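Fructuronate-tagaturonate epimerase UxaE from Cohnella laeviribosi in complex with 1 glycerol (Cohnella laeviribosi, PDB 6IL9) catalyses the epimerisation that interconverts fructuronate and tagaturonate, probably with the help of the zinc ion bound in its TIM barrel. Local coordinates at residues S91-G97 and I116-Q122; T177-C183 and V266-I272; Q186-A192 and L242-A247. All blocks are in the same frame, centred on the assembly; numbering follows the deposited sequence.

How the contacts relate
Followed from the N terminus, the chain shows how a TIM barrel is tied together both locally and over long loops. Contact 1 comes first: it closes the short beta-alpha-beta unit of strands 93-96 and 117-124, the first two of eight barrel strands. Contact 2 opens only later, pairing the neighbouring strands 178-182 and 267-271 across 82 intervening residues. Contact 3 is nested inside that loop, where residues 186-192, just past strand 178-182, meet helix 234-259, which precedes strand 267-271. Contacts 2 and 3 touch, with Ile187 CD1 4.2 Å from Ile272 CG2 and Ala247 CB 4.2 Å from Cys183 O. Contacts 1 and 2 belong to one barrel, their centres about 14 Å apart.

Contact 1 of 3, residues S91-G97 and I116-Q122; sequences SATIGLG and IHPILAQ
The beta-alpha-beta crossover is the repeating unit of a TIM barrel, and strand 93-96, helix 104-111 and strand 117-124 make the first one here. The two strands run parallel, with axes 4.8 Å apart at closest approach and crossing at -21°. Thr93 pairs with His117, Ile94 with Pro118 and Gly95 with Ile119. Beyond them Leu120 takes helix-like backbone angles (-81/-25), and the register slips by one residue, so that Gly97 lies beside Gln122.

Four backbone hydrogen bonds form the ladder: His117 N to Ala92 O (3.0 Å), Ile94 N to His117 O (3.2 Å), Ile119 N to Ile94 O (2.8 Å) and Leu96 N to Ile119 O (2.9 Å). Thr93 CA adds a CA-H...O contact to His117 O at 3.3 Å.

Apolar contacts fill the side bearing Ile94 and Pro118, where helix 104-111 packs on Pro118 and Leu96. Ile116, with chi1 t, brings CD1 to 3.7 Å from Ile94 CB, while Leu96 CD1 lies 4.0 Å from Pro118 CB and 4.2 Å from Leu120 CD2.

Thr93, His117 and Ile119 share the other face, toward the barrel interior. Thr93 OG1 is hydrogen-bonded to His364, and Ser91 OG meets the edge of the His117 ring at CD2 (3.3 Å). Gln122, with chi1 t, folds its amide over the glycines, donates from NE2 to Thr367 O and comes within about 4 Å of the bound glycerol. The placing of Gln122 leaves no room for a side chain at Gly95: an ideal CB there would fall 2.0 Å from Gln122 OE1, which sits 3.1 Å from Gly95 CA.

Contact 2 of 3, residues T177-C183 and V266-I272; sequences TMLTLDC and VDFEISI
Adjacent parallel strands of a TIM barrel are zipped by an alternating ladder, and strands 178-182 and 267-271, crossing at -21° with axes 4.7 Å apart, are a clear case. Register runs from Met178 opposite Asp267 to Asp182 opposite Ser271. Thr177 O accepts from Asp267 N (2.8 Å). Met178, all-trans, extends CE to 3.5 Å from Glu269 OE2. Leu179 (chi1 m), facing the helices, bonds through N to Asp267 O (2.8 Å) and O to Glu269 N (2.9 Å). Thr180 points inward, CG2 lying 3.5 Å from Glu269 OE1, a carboxylate oxygen hydrogen-bonded to His343 NE2 and salt-bridged to Lys366 NZ. Leu181 N reaches Glu269 O (2.8 Å), its O takes Ser271 N (2.9 Å), and CB packs on Phe268 CE1 (3.9 Å). Asp182 OD2 is hydrogen-bonded to ND1 of zinc ligand His161, and Ser271 OG to OD1 of ligand Asp273; between these second-shell residues water 1 donates to Asp182 OD1 (2.7 Å) and Ser271 OG (3.0 Å). Cys183 N closes the ladder on Ser271 O (2.9 Å).

Contact 3 of 3, residues Q186-A192 and L242-A247; sequences QIDNEAA and LVYREA
Helix 234-259 receives residues 186-192, a loop running into the first turn of helix 189-193, along one flank of residues 242-247, and the two meet by a backbone hydrogen bond, bridging waters and apolar side chains. Leu242 begins the contact: its CB, pointing toward that segment, lies 3.8 Å from Ala191 CB, and its O is 3.3 Å from Asp188 CB. Val243 follows as the central residue. Its O accepts from Asp188 N at 3.0 Å in a nearly straight hydrogen bond (N-H...O angle 174°), and the CA of Ile187 makes a CA-H...O contact to the same Val243 O at 3.6 Å. With chi1 t, Val243 sets CG1 3.7 Å from Ile187 CG2 and CG2 3.8 Å from Ala192 CB. Tyr244 points its CA-to-CB bond away, yet the ring swings back so that CD1 is 3.6 Å from Ile187 CD1. At Glu246 and Ala247 the helix is kinked, their N atoms lacking bonds to the turn before. Water 2 fills the gap, accepting from Ala247 N (2.9 Å) and donating to Val243 O (2.7 Å) and Gln186 O (2.6 Å). Water 3 donates to Glu246 OE1 (3.1 Å) and Gln186 O (2.8 Å). Ala247 CB packs on Ile187 CD1 (3.7 Å) and Gln186 CB (3.9 Å). Within the loop, Asp188 (chi1 t) accepts Ala191 N at OD1 (3.1 Å), starting helix 189-193. A hydrated helix kink thus meets an N-cap, joining the loop after the fourth barrel strand to the helix leading into the fifth of a TIM barrel.

Contact 1 of 3, residues S91-G97 and I116-Q122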
loop_
_atom_site.group_PDB
_atom_site.type_symbol
_atom_site.label_atom_id
_atom_site.label_comp_id
_atom_site.label_asym_id
_atom_site.label_seq_id
_atom_site.Cartn_x
_atom_site.Cartn_y
_atom_site.Cartn_z
ATOM N N SER A 91 -8.837 -15.127 -0.188
ATOM C CA SER A 91 -8.397 -14.887 -1.555
ATOM C C SER A 91 -7.050 -14.183 -1.491
ATOM O O SER A 91 -6.539 -13.876 -0.409
ATOM C CB SER A 91 -9.418 -14.053 -2.334
ATOM O OG SER A 91 -9.636 -12.813 -1.677
ATOM N N ALA A 92 -6.474 -13.937 -2.661
ATOM C CA ALA A 92 -5.225 -13.190 -2.757
ATOM C C ALA A 92 -5.508 -11.706 -2.974
ATOM O O ALA A 92 -6.418 -11.341 -3.719
ATOM C CB ALA A 92 -4.376 -13.726 -3.907
ATOM N N THR A 93 -4.731 -10.851 -2.305
ATOM C CA THR A 93 -4.838 -9.407 -2.485
ATOM C C THR A 93 -3.441 -8.816 -2.624
ATOM O O THR A 93 -2.467 -9.323 -2.056
ATOM C CB THR A 93 -5.592 -8.715 -1.304
ATOM O OG1 THR A 93 -5.039 -9.143 -0.048
ATOM C CG2 THR A 93 -7.109 -9.045 -1.320
ATOM N N ILE A 94 -3.333 -7.746 -3.407
ATOM C CA ILE A 94 -2.071 -7.023 -3.502
ATOM C C ILE A 94 -2.349 -5.553 -3.240
ATOM O O ILE A 94 -3.299 -4.987 -3.797
ATOM C CB ILE A 94 -1.369 -7.230 -4.859
ATOM C CG1 ILE A 94 -0.071 -6.420 -4.871
ATOM C CG2 ILE A 94 -2.289 -6.872 -6.038
ATOM C CD1 ILE A 94 0.956 -6.877 -5.895
ATOM N N GLY A 95 -1.541 -4.947 -2.373
ATOM C CA GLY A 95 -1.659 -3.526 -2.102
ATOM C C GLY A 95 -0.843 -2.767 -3.125
ATOM O O GLY A 95 0.352 -3.028 -3.291
ATOM N N LEU A 96 -1.482 -1.862 -3.846
ATOM C CA LEU A 96 -0.851 -1.159 -4.958
ATOM C C LEU A 96 -0.831 0.334 -4.625
ATOM O O LEU A 96 -1.571 1.137 -5.214
ATOM C CB LEU A 96 -1.592 -1.480 -6.269
ATOM C CG LEU A 96 -1.410 -2.949 -6.702
ATOM C CD1 LEU A 96 -2.415 -3.369 -7.783
ATOM C CD2 LEU A 96 0.044 -3.234 -7.146
ATOM N N GLY A 97 0.029 0.695 -3.676
ATOM C CA GLY A 97 0.116 2.078 -3.235
ATOM C C GLY A 97 0.637 2.996 -4.328
ATOM O O GLY A 97 1.535 2.645 -5.099
ATOM N N ILE A 116 -6.329 -12.265 -8.467
ATOM C CA ILE A 116 -5.921 -11.464 -7.315
ATOM C C ILE A 116 -6.760 -10.198 -7.321
ATOM O O ILE A 116 -7.123 -9.687 -8.385
ATOM C CB ILE A 116 -4.402 -11.160 -7.334
ATOM C CG1 ILE A 116 -3.959 -10.559 -5.990
ATOM C CG2 ILE A 116 -4.048 -10.251 -8.506
ATOM C CD1 ILE A 116 -2.437 -10.612 -5.759
ATOM N N HIS A 117 -7.107 -9.724 -6.126
ATOM C CA HIS A 117 -7.917 -8.519 -5.984
ATOM C C HIS A 117 -7.021 -7.351 -5.648
ATOM O O HIS A 117 -6.180 -7.473 -4.747
ATOM C CB HIS A 117 -8.955 -8.689 -4.877
ATOM C CG HIS A 117 -9.893 -9.827 -5.103
ATOM N ND1 HIS A 117 -10.824 -9.827 -6.119
ATOM C CD2 HIS A 117 -10.055 -10.996 -4.438
ATOM C CE1 HIS A 117 -11.510 -10.955 -6.080
ATOM N NE2 HIS A 117 -11.067 -11.680 -5.067
ATOM N N PRO A 118 -7.178 -6.212 -6.326
ATOM C CA PRO A 118 -6.291 -5.069 -6.069
ATOM C C PRO A 118 -6.773 -4.153 -4.963
ATOM O O PRO A 118 -7.934 -3.740 -4.956
ATOM C CB PRO A 118 -6.281 -4.332 -7.415
ATOM C CG PRO A 118 -7.683 -4.590 -7.969
ATOM C CD PRO A 118 -8.084 -5.981 -7.467
ATOM N N ILE A 119 -5.890 -3.828 -4.024
ATOM C CA ILE A 119 -6.118 -2.724 -3.099
ATOM C C ILE A 119 -5.482 -1.516 -3.781
ATOM O O ILE A 119 -4.298 -1.227 -3.611
ATOM C CB ILE A 119 -5.537 -3.005 -1.713
ATOM C CG1 ILE A 119 -5.952 -4.407 -1.233
ATOM C CG2 ILE A 119 -5.992 -1.925 -0.722
ATOM C CD1 ILE A 119 -7.468 -4.660 -1.179
ATOM N N LEU A 120 -6.280 -0.827 -4.602
ATOM C CA LEU A 120 -5.726 0.189 -5.501
ATOM C C LEU A 120 -5.486 1.512 -4.804
ATOM O O LEU A 120 -4.679 2.318 -5.282
ATOM C CB LEU A 120 -6.667 0.442 -6.676
ATOM C CG LEU A 120 -6.722 -0.521 -7.832
ATOM C CD1 LEU A 120 -7.799 0.006 -8.759
ATOM C CD2 LEU A 120 -5.378 -0.546 -8.548
ATOM N N ALA A 121 -6.216 1.776 -3.725
ATOM C CA ALA A 121 -6.068 2.982 -2.925
ATOM C C ALA A 121 -5.378 2.572 -1.637
ATOM O O ALA A 121 -5.983 1.914 -0.786
ATOM C CB ALA A 121 -7.428 3.625 -2.647
ATOM N N GLN A 122 -4.115 2.945 -1.490
ATOM C CA GLN A 122 -3.374 2.560 -0.291
ATOM C C GLN A 122 -2.277 3.585 -0.078
ATOM O O GLN A 122 -1.358 3.660 -0.891
ATOM C CB GLN A 122 -2.786 1.157 -0.444
ATOM C CG GLN A 122 -1.800 0.799 0.655
ATOM C CD GLN A 122 -0.685 -0.092 0.155
ATOM O OE1 GLN A 122 -0.895 -1.273 -0.099
ATOM N NE2 GLN A 122 0.508 0.469 0.006
#

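Contact 2 of 3, residues T177-C183 and V266-I272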
loop_
_atom_site.group_PDB
_atom_site.type_symbol
_atom_site.label_atom_id
_atom_site.label_comp_id
_atom_site.label_asym_id
_atom_site.label_seq_id
_atom_site.Cartn_x
_atom_site.Cartn_y
_atom_site.Cartn_z
ATOM N N THR A 177 -12.071 0.441 3.024
ATOM C CA THR A 177 -12.598 -0.900 3.233
ATOM C C THR A 177 -11.602 -1.808 3.925
ATOM O O THR A 177 -11.975 -2.903 4.362
ATOM C CB THR A 177 -13.018 -1.517 1.895
ATOM O OG1 THR A 177 -11.926 -1.444 0.964
ATOM C CG2 THR A 177 -14.201 -0.761 1.333
ATOM N N MET A 178 -10.358 -1.373 4.037
ATOM C CA MET A 178 -9.304 -2.081 4.735
ATOM C C MET A 178 -8.692 -1.097 5.714
ATOM O O MET A 178 -8.426 0.049 5.346
ATOM C CB MET A 178 -8.263 -2.603 3.734
ATOM C CG MET A 178 -7.066 -3.299 4.343
ATOM S SD MET A 178 -6.058 -4.159 3.094
ATOM C CE MET A 178 -4.747 -4.727 4.178
ATOM N N LEU A 179 -8.521 -1.510 6.964
ATOM C CA LEU A 179 -7.929 -0.649 7.983
ATOM C C LEU A 179 -6.722 -1.354 8.577
ATOM O O LEU A 179 -6.857 -2.432 9.159
ATOM C CB LEU A 179 -8.945 -0.300 9.079
ATOM C CG LEU A 179 -9.963 0.791 8.771
ATOM C CD1 LEU A 179 -10.486 1.409 10.060
ATOM C CD2 LEU A 179 -9.364 1.855 7.890
ATOM N N THR A 180 -5.543 -0.749 8.424
ATOM C CA THR A 180 -4.298 -1.303 8.937
ATOM C C THR A 180 -3.956 -0.628 10.256
ATOM O O THR A 180 -3.692 0.576 10.283
ATOM C CB THR A 180 -3.162 -1.093 7.932
ATOM O OG1 THR A 180 -3.472 -1.810 6.728
ATOM C CG2 THR A 180 -1.830 -1.578 8.492
ATOM N N LEU A 181 -3.948 -1.398 11.336
ATOM C CA LEU A 181 -3.641 -0.872 12.666
ATOM C C LEU A 181 -2.168 -1.104 12.969
ATOM O O LEU A 181 -1.740 -2.241 13.211
ATOM C CB LEU A 181 -4.514 -1.520 13.741
ATOM C CG LEU A 181 -4.347 -0.877 15.127
ATOM C CD1 LEU A 181 -4.836 0.557 15.070
ATOM C CD2 LEU A 181 -5.116 -1.664 16.188
ATOM N N ASP A 182 -1.400 -0.020 12.976
ATOM C CA ASP A 182 -0.005 -0.047 13.386
ATOM C C ASP A 182 0.054 -0.130 14.905
ATOM O O ASP A 182 -0.344 0.816 15.598
ATOM C CB ASP A 182 0.690 1.205 12.855
ATOM C CG ASP A 182 2.198 1.163 13.007
ATOM O OD1 ASP A 182 2.702 0.473 13.921
ATOM O OD2 ASP A 182 2.881 1.831 12.192
ATOM N N CYS A 183 0.552 -1.258 15.424
ATOM C CA CYS A 183 0.667 -1.489 16.861
ATOM C C CYS A 183 2.114 -1.418 17.341
ATOM O O CYS A 183 2.427 -1.898 18.434
ATOM C CB CYS A 183 0.046 -2.838 17.233
ATOM S SG CYS A 183 -1.698 -2.947 16.785
ATOM N N VAL A 266 -15.445 -4.509 6.867
ATOM C CA VAL A 266 -14.135 -3.866 6.921
ATOM C C VAL A 266 -13.094 -4.955 7.116
ATOM O O VAL A 266 -13.246 -5.818 7.988
ATOM C CB VAL A 266 -14.040 -2.829 8.059
ATOM C CG1 VAL A 266 -12.598 -2.379 8.257
ATOM C CG2 VAL A 266 -14.936 -1.623 7.777
ATOM N N ASP A 267 -12.049 -4.928 6.305
ATOM C CA ASP A 267 -10.947 -5.871 6.451
ATOM C C ASP A 267 -9.930 -5.250 7.394
ATOM O O ASP A 267 -9.351 -4.206 7.082
ATOM C CB ASP A 267 -10.326 -6.188 5.091
ATOM C CG ASP A 267 -11.252 -6.993 4.199
ATOM O OD1 ASP A 267 -12.073 -7.789 4.721
ATOM O OD2 ASP A 267 -11.154 -6.830 2.972
ATOM N N PHE A 268 -9.722 -5.891 8.542
ATOM C CA PHE A 268 -8.924 -5.351 9.638
ATOM C C PHE A 268 -7.563 -6.026 9.611
ATOM O O PHE A 268 -7.466 -7.233 9.841
ATOM C CB PHE A 268 -9.667 -5.614 10.950
ATOM C CG PHE A 268 -9.016 -5.042 12.182
ATOM C CD1 PHE A 268 -8.560 -3.735 12.219
ATOM C CD2 PHE A 268 -8.928 -5.822 13.339
ATOM C CE1 PHE A 268 -7.985 -3.213 13.387
ATOM C CE2 PHE A 268 -8.361 -5.309 14.511
ATOM C CZ PHE A 268 -7.889 -4.002 14.530
ATOM N N GLU A 269 -6.506 -5.260 9.308
ATOM C CA GLU A 269 -5.146 -5.783 9.305
ATOM C C GLU A 269 -4.432 -5.331 10.567
ATOM O O GLU A 269 -4.494 -4.154 10.927
ATOM C CB GLU A 269 -4.354 -5.312 8.079
ATOM C CG GLU A 269 -2.867 -5.628 8.218
ATOM C CD GLU A 269 -2.093 -5.518 6.922
ATOM O OE1 GLU A 269 -1.296 -4.565 6.800
ATOM O OE2 GLU A 269 -2.256 -6.388 6.035
ATOM N N ILE A 270 -3.770 -6.261 11.243
ATOM C CA ILE A 270 -2.964 -5.936 12.411
ATOM C C ILE A 270 -1.508 -5.906 11.971
ATOM O O ILE A 270 -0.993 -6.887 11.426
ATOM C CB ILE A 270 -3.198 -6.935 13.551
ATOM C CG1 ILE A 270 -4.629 -6.768 14.069
ATOM C CG2 ILE A 270 -2.187 -6.690 14.666
ATOM C CD1 ILE A 270 -5.177 -7.994 14.727
ATOM N N SER A 271 -0.846 -4.778 12.199
ATOM C CA SER A 271 0.514 -4.570 11.720
ATOM C C SER A 271 1.450 -4.449 12.911
ATOM O O SER A 271 1.251 -3.599 13.788
ATOM C CB SER A 271 0.582 -3.338 10.815
ATOM O OG SER A 271 1.867 -2.739 10.826
ATOM N N ILE A 272 2.450 -5.323 12.956
ATOM C CA ILE A 272 3.523 -5.216 13.934
ATOM C C ILE A 272 4.844 -5.409 13.196
ATOM O O ILE A 272 5.803 -5.954 13.751
ATOM C CB ILE A 272 3.348 -6.231 15.082
ATOM C CG1 ILE A 272 3.178 -7.650 14.536
ATOM C CG2 ILE A 272 2.149 -5.859 15.956
ATOM C CD1 ILE A 272 2.974 -8.685 15.593
HETATM O O HOH W 1 3.836 -1.717 12.863
#

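Contact 3 of 3, residues Q186-A192 and L242-A247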
loop_
_atom_site.group_PDB
_atom_site.type_symbol
_atom_site.label_atom_id
_atom_site.label_comp_id
_atom_site.label_asym_id
_atom_site.label_seq_id
_atom_site.Cartn_x
_atom_site.Cartn_y
_atom_site.Cartn_z
ATOM N N GLN A 186 2.895 0.298 20.792
ATOM C CA GLN A 186 2.491 -0.394 22.007
ATOM C C GLN A 186 3.402 -1.563 22.348
ATOM O O GLN A 186 3.341 -2.069 23.473
ATOM C CB GLN A 186 1.047 -0.887 21.873
ATOM C CG GLN A 186 -0.007 0.204 22.060
ATOM C CD GLN A 186 -0.246 1.038 20.806
ATOM O OE1 GLN A 186 0.222 0.706 19.719
ATOM N NE2 GLN A 186 -0.971 2.140 20.963
ATOM N N ILE A 187 4.238 -2.002 21.409
ATOM C CA ILE A 187 5.140 -3.117 21.651
ATOM C C ILE A 187 6.209 -2.695 22.651
ATOM O O ILE A 187 6.785 -1.605 22.545
ATOM C CB ILE A 187 5.771 -3.587 20.332
ATOM C CG1 ILE A 187 4.682 -4.002 19.337
ATOM C CG2 ILE A 187 6.739 -4.723 20.575
ATOM C CD1 ILE A 187 4.003 -5.306 19.688
ATOM N N ASP A 188 6.485 -3.559 23.626
ATOM C CA ASP A 188 7.524 -3.270 24.617
ATOM C C ASP A 188 8.833 -3.880 24.123
ATOM O O ASP A 188 9.171 -5.027 24.422
ATOM C CB ASP A 188 7.121 -3.790 25.991
ATOM C CG ASP A 188 8.036 -3.282 27.094
ATOM O OD1 ASP A 188 9.175 -2.892 26.770
ATOM O OD2 ASP A 188 7.621 -3.268 28.272
ATOM N N ASN A 189 9.597 -3.086 23.370
ATOM C CA ASN A 189 10.818 -3.606 22.762
ATOM C C ASN A 189 11.925 -3.822 23.789
ATOM O O ASN A 189 12.736 -4.743 23.634
ATOM C CB ASN A 189 11.285 -2.669 21.648
ATOM C CG ASN A 189 10.524 -2.880 20.349
ATOM O OD1 ASN A 189 10.834 -3.789 19.580
ATOM N ND2 ASN A 189 9.522 -2.040 20.102
ATOM N N GLU A 190 11.981 -3.005 24.843
ATOM C CA GLU A 190 13.010 -3.217 25.854
ATOM C C GLU A 190 12.769 -4.527 26.597
ATOM O O GLU A 190 13.719 -5.229 26.954
ATOM C CB GLU A 190 13.070 -2.033 26.818
ATOM C CG GLU A 190 11.748 -1.318 27.061
ATOM C CD GLU A 190 11.931 0.000 27.800
ATOM O OE1 GLU A 190 12.852 0.083 28.640
ATOM O OE2 GLU A 190 11.159 0.952 27.540
ATOM N N ALA A 191 11.499 -4.900 26.793
ATOM C CA ALA A 191 11.195 -6.210 27.362
ATOM C C ALA A 191 11.650 -7.340 26.449
ATOM O O ALA A 191 11.954 -8.437 26.928
ATOM C CB ALA A 191 9.697 -6.330 27.638
ATOM N N ALA A 192 11.690 -7.104 25.135
ATOM C CA ALA A 192 12.134 -8.154 24.226
ATOM C C ALA A 192 13.642 -8.360 24.306
ATOM O O ALA A 192 14.123 -9.476 24.088
ATOM C CB ALA A 192 11.712 -7.824 22.794
ATOM N N LEU A 242 4.975 -9.689 28.311
ATOM C CA LEU A 242 5.516 -8.345 28.491
ATOM C C LEU A 242 5.639 -7.598 27.167
ATOM O O LEU A 242 5.381 -6.391 27.104
ATOM C CB LEU A 242 6.878 -8.417 29.177
ATOM C CG LEU A 242 6.844 -8.904 30.620
ATOM C CD1 LEU A 242 8.260 -8.971 31.183
ATOM C CD2 LEU A 242 5.981 -7.979 31.465
ATOM N N VAL A 243 6.042 -8.294 26.101
ATOM C CA VAL A 243 6.283 -7.619 24.831
ATOM C C VAL A 243 4.967 -7.206 24.180
ATOM O O VAL A 243 4.867 -6.122 23.591
ATOM C CB VAL A 243 7.119 -8.518 23.897
ATOM C CG1 VAL A 243 7.249 -7.874 22.521
ATOM C CG2 VAL A 243 8.504 -8.768 24.497
ATOM N N TYR A 244 3.940 -8.055 24.271
ATOM C CA TYR A 244 2.774 -7.944 23.409
ATOM C C TYR A 244 1.462 -7.602 24.108
ATOM O O TYR A 244 0.516 -7.220 23.411
ATOM C CB TYR A 244 2.578 -9.251 22.616
ATOM C CG TYR A 244 3.691 -9.509 21.624
ATOM C CD1 TYR A 244 3.751 -8.812 20.421
ATOM C CD2 TYR A 244 4.698 -10.423 21.903
ATOM C CE1 TYR A 244 4.779 -9.026 19.521
ATOM C CE2 TYR A 244 5.734 -10.644 21.004
ATOM C CZ TYR A 244 5.763 -9.942 19.816
ATOM O OH TYR A 244 6.784 -10.150 18.919
ATOM N N ARG A 245 1.359 -7.719 25.440
ATOM C CA ARG A 245 0.047 -7.597 26.081
ATOM C C ARG A 245 -0.587 -6.239 25.811
ATOM O O ARG A 245 -1.776 -6.154 25.480
ATOM C CB ARG A 245 0.138 -7.831 27.592
ATOM C CG ARG A 245 -1.194 -7.611 28.292
ATOM C CD ARG A 245 -1.149 -7.895 29.783
ATOM N NE ARG A 245 -2.170 -7.125 30.500
ATOM C CZ ARG A 245 -3.463 -7.442 30.559
ATOM N NH1 ARG A 245 -3.933 -8.526 29.946
ATOM N NH2 ARG A 245 -4.297 -6.663 31.234
ATOM N N GLU A 246 0.187 -5.157 25.964
ATOM C CA GLU A 246 -0.384 -3.832 25.749
ATOM C C GLU A 246 -0.831 -3.659 24.301
ATOM O O GLU A 246 -1.856 -3.024 24.031
ATOM C CB GLU A 246 0.625 -2.755 26.147
ATOM C CG GLU A 246 0.099 -1.340 26.005
ATOM C CD GLU A 246 1.121 -0.292 26.418
ATOM O OE1 GLU A 246 2.058 -0.637 27.178
ATOM O OE2 GLU A 246 0.983 0.876 25.987
ATOM N N ALA A 247 -0.079 -4.231 23.359
ATOM C CA ALA A 247 -0.482 -4.163 21.959
ATOM C C ALA A 247 -1.758 -4.959 21.713
ATOM O O ALA A 247 -2.626 -4.524 20.951
ATOM C CB ALA A 247 0.650 -4.660 21.060
HETATM O O HOH W 2 2.743 -4.568 23.947
HETATM O O HOH W 3 4.766 -1.218 25.724
#